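Local coordinates for glutathione S-transferase omega-like 2 (Saccharomyces cerevisiae, PDB 5LKB), which acts as a glutathione-dependent thiol transferase and dehydroascorbate reductase, and reacts with glutathionyl-(hydro)quinones, at residues L199-L204 with Q282-D287. Numbering follows the deposited sequence.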
loop_
_atom_site.group_PDB
_atom_site.type_symbol
_atom_site.label_atom_id
_atom_site.label_comp_id
_atom_site.label_asym_id
_atom_site.label_seq_id
_atom_site.Cartn_x
_atom_site.Cartn_y
_atom_site.Cartn_z
ATOM N N LEU A 199 5.929 -26.661 -22.616
ATOM C CA LEU A 199 6.209 -25.417 -21.887
ATOM C C LEU A 199 7.699 -25.137 -21.749
ATOM O O LEU A 199 8.098 -24.058 -21.318
ATOM C CB LEU A 199 5.484 -25.483 -20.542
ATOM C CG LEU A 199 3.960 -25.485 -20.655
ATOM C CD1 LEU A 199 3.327 -25.874 -19.361
ATOM C CD2 LEU A 199 3.440 -24.162 -21.089
ATOM N N VAL A 200 8.551 -26.067 -22.153
ATOM C CA VAL A 200 10.006 -25.914 -22.061
ATOM C C VAL A 200 10.605 -26.450 -23.373
ATOM O O VAL A 200 11.362 -27.443 -23.373
ATOM C CB VAL A 200 10.552 -26.649 -20.840
ATOM C CG1 VAL A 200 11.984 -26.237 -20.635
ATOM C CG2 VAL A 200 9.716 -26.300 -19.571
ATOM N N PRO A 201 10.289 -25.830 -24.503
ATOM C CA PRO A 201 10.855 -26.298 -25.789
ATOM C C PRO A 201 12.376 -26.205 -25.832
ATOM O O PRO A 201 12.999 -25.257 -25.351
ATOM C CB PRO A 201 10.224 -25.362 -26.829
ATOM C CG PRO A 201 9.691 -24.195 -26.070
ATOM C CD PRO A 201 9.405 -24.668 -24.675
ATOM N N ALA A 202 12.980 -27.182 -26.510
ATOM C CA ALA A 202 14.428 -27.261 -26.536
ATOM C C ALA A 202 15.076 -25.993 -27.052
ATOM O O ALA A 202 16.134 -25.588 -26.556
ATOM C CB ALA A 202 14.813 -28.399 -27.492
ATOM N N GLN A 203 14.517 -25.385 -28.083
ATOM C CA GLN A 203 15.140 -24.184 -28.635
ATOM C C GLN A 203 15.149 -23.015 -27.657
ATOM O O GLN A 203 15.959 -22.106 -27.830
ATOM C CB GLN A 203 14.437 -23.758 -29.919
ATOM C CG GLN A 203 14.476 -24.796 -31.051
ATOM N N LEU A 204 14.297 -23.062 -26.631
ATOM C CA LEU A 204 14.162 -21.993 -25.629
ATOM C C LEU A 204 14.653 -22.402 -24.250
ATOM O O LEU A 204 14.744 -21.555 -23.351
ATOM C CB LEU A 204 12.676 -21.614 -25.544
ATOM C CG LEU A 204 12.045 -21.027 -26.811
ATOM C CD1 LEU A 204 10.567 -20.639 -26.598
ATOM C CD2 LEU A 204 12.852 -19.850 -27.365
ATOM N N GLN A 282 6.142 -17.841 -27.821
ATOM C CA GLN A 282 5.081 -18.731 -27.372
ATOM C C GLN A 282 5.055 -18.761 -25.836
ATOM O O GLN A 282 6.044 -18.441 -25.168
ATOM C CB GLN A 282 5.321 -20.176 -27.886
ATOM C CG GLN A 282 6.589 -20.735 -27.278
ATOM C CD GLN A 282 6.852 -22.201 -27.561
ATOM O OE1 GLN A 282 7.534 -22.525 -28.514
ATOM N NE2 GLN A 282 6.360 -23.084 -26.688
ATOM N N LEU A 283 3.919 -19.237 -25.305
ATOM C CA LEU A 283 3.780 -19.453 -23.871
ATOM C C LEU A 283 4.731 -20.538 -23.402
ATOM O O LEU A 283 4.786 -21.642 -23.960
ATOM C CB LEU A 283 2.354 -19.836 -23.552
ATOM C CG LEU A 283 1.956 -20.165 -22.113
ATOM C CD1 LEU A 283 1.892 -18.890 -21.354
ATOM C CD2 LEU A 283 0.631 -20.916 -22.000
ATOM N N THR A 284 5.478 -20.234 -22.379
ATOM C CA THR A 284 6.406 -21.135 -21.738
ATOM C C THR A 284 6.277 -21.082 -20.232
ATOM O O THR A 284 5.599 -20.202 -19.642
ATOM C CB THR A 284 7.865 -20.853 -22.117
ATOM O OG1 THR A 284 8.364 -19.738 -21.352
ATOM C CG2 THR A 284 8.049 -20.641 -23.636
ATOM N N GLU A 285 6.984 -22.008 -19.605
ATOM C CA GLU A 285 7.143 -22.057 -18.162
ATOM C C GLU A 285 7.619 -20.724 -17.577
ATOM O O GLU A 285 7.277 -20.397 -16.429
ATOM C CB GLU A 285 8.195 -23.109 -17.842
ATOM C CG GLU A 285 8.545 -23.216 -16.426
ATOM C CD GLU A 285 9.665 -24.236 -16.202
ATOM O OE1 GLU A 285 10.811 -23.824 -15.914
ATOM O OE2 GLU A 285 9.366 -25.444 -16.293
ATOM N N ALA A 286 8.448 -19.989 -18.323
ATOM C CA ALA A 286 8.942 -18.703 -17.816
ATOM C C ALA A 286 7.771 -17.776 -17.551
ATOM O O ALA A 286 7.779 -17.029 -16.557
ATOM C CB ALA A 286 9.880 -18.048 -18.832
ATOM N N ASP A 287 6.765 -17.787 -18.446
ATOM C CA ASP A 287 5.571 -16.960 -18.213
ATOM C C ASP A 287 4.817 -17.420 -16.972
ATOM O O ASP A 287 4.310 -16.581 -16.179
ATOM C CB ASP A 287 4.639 -16.995 -19.404
ATOM C CG ASP A 287 5.277 -16.493 -20.636
ATOM O OD1 ASP A 287 5.641 -15.320 -20.728
ATOM O OD2 ASP A 287 5.417 -17.304 -21.604
#
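The side-chain amide of Q282 lies flat against the 199-204 loop, just ahead of the N-capping box that opens helix 285-304, a motif familiar from the C-terminal domain of glutathione transferases. P201 CG sits over one face, 3.6 Å from Q282 NE2, and L204 CD1 packs against the same face. At the edge, Q282 NE2 makes a weak bond to L283 O, which may help hold the amide's rotation. An alanine in place of Q282 would probably leave P201 and L204 without this flat cover and L283 O without its weak donor.

In the box, T284 OG1 takes A286 N at 3.0 Å, and D287 OD2 reaches back to T284 N with its anti lone pair. With OG1 placed between the backbone N and carbonyl carbon (chi1 80°), T284 CG2 is left to meet L204 CD1 at 3.9 Å.

The loop, on its way into helix 205-220, docks on the start of helix 285-304: L199 O accepts E285 N, 2.9 Å away and nearly straight at 173°. The L199 side chain packs on L58 of helix 47-58, in the thioredoxin-like domain. E285 OE2 forms a salt bridge with R179 and OE1 a hydrogen bond with N212; V200 CG2 touches E285 OE2 at 3.4 Å.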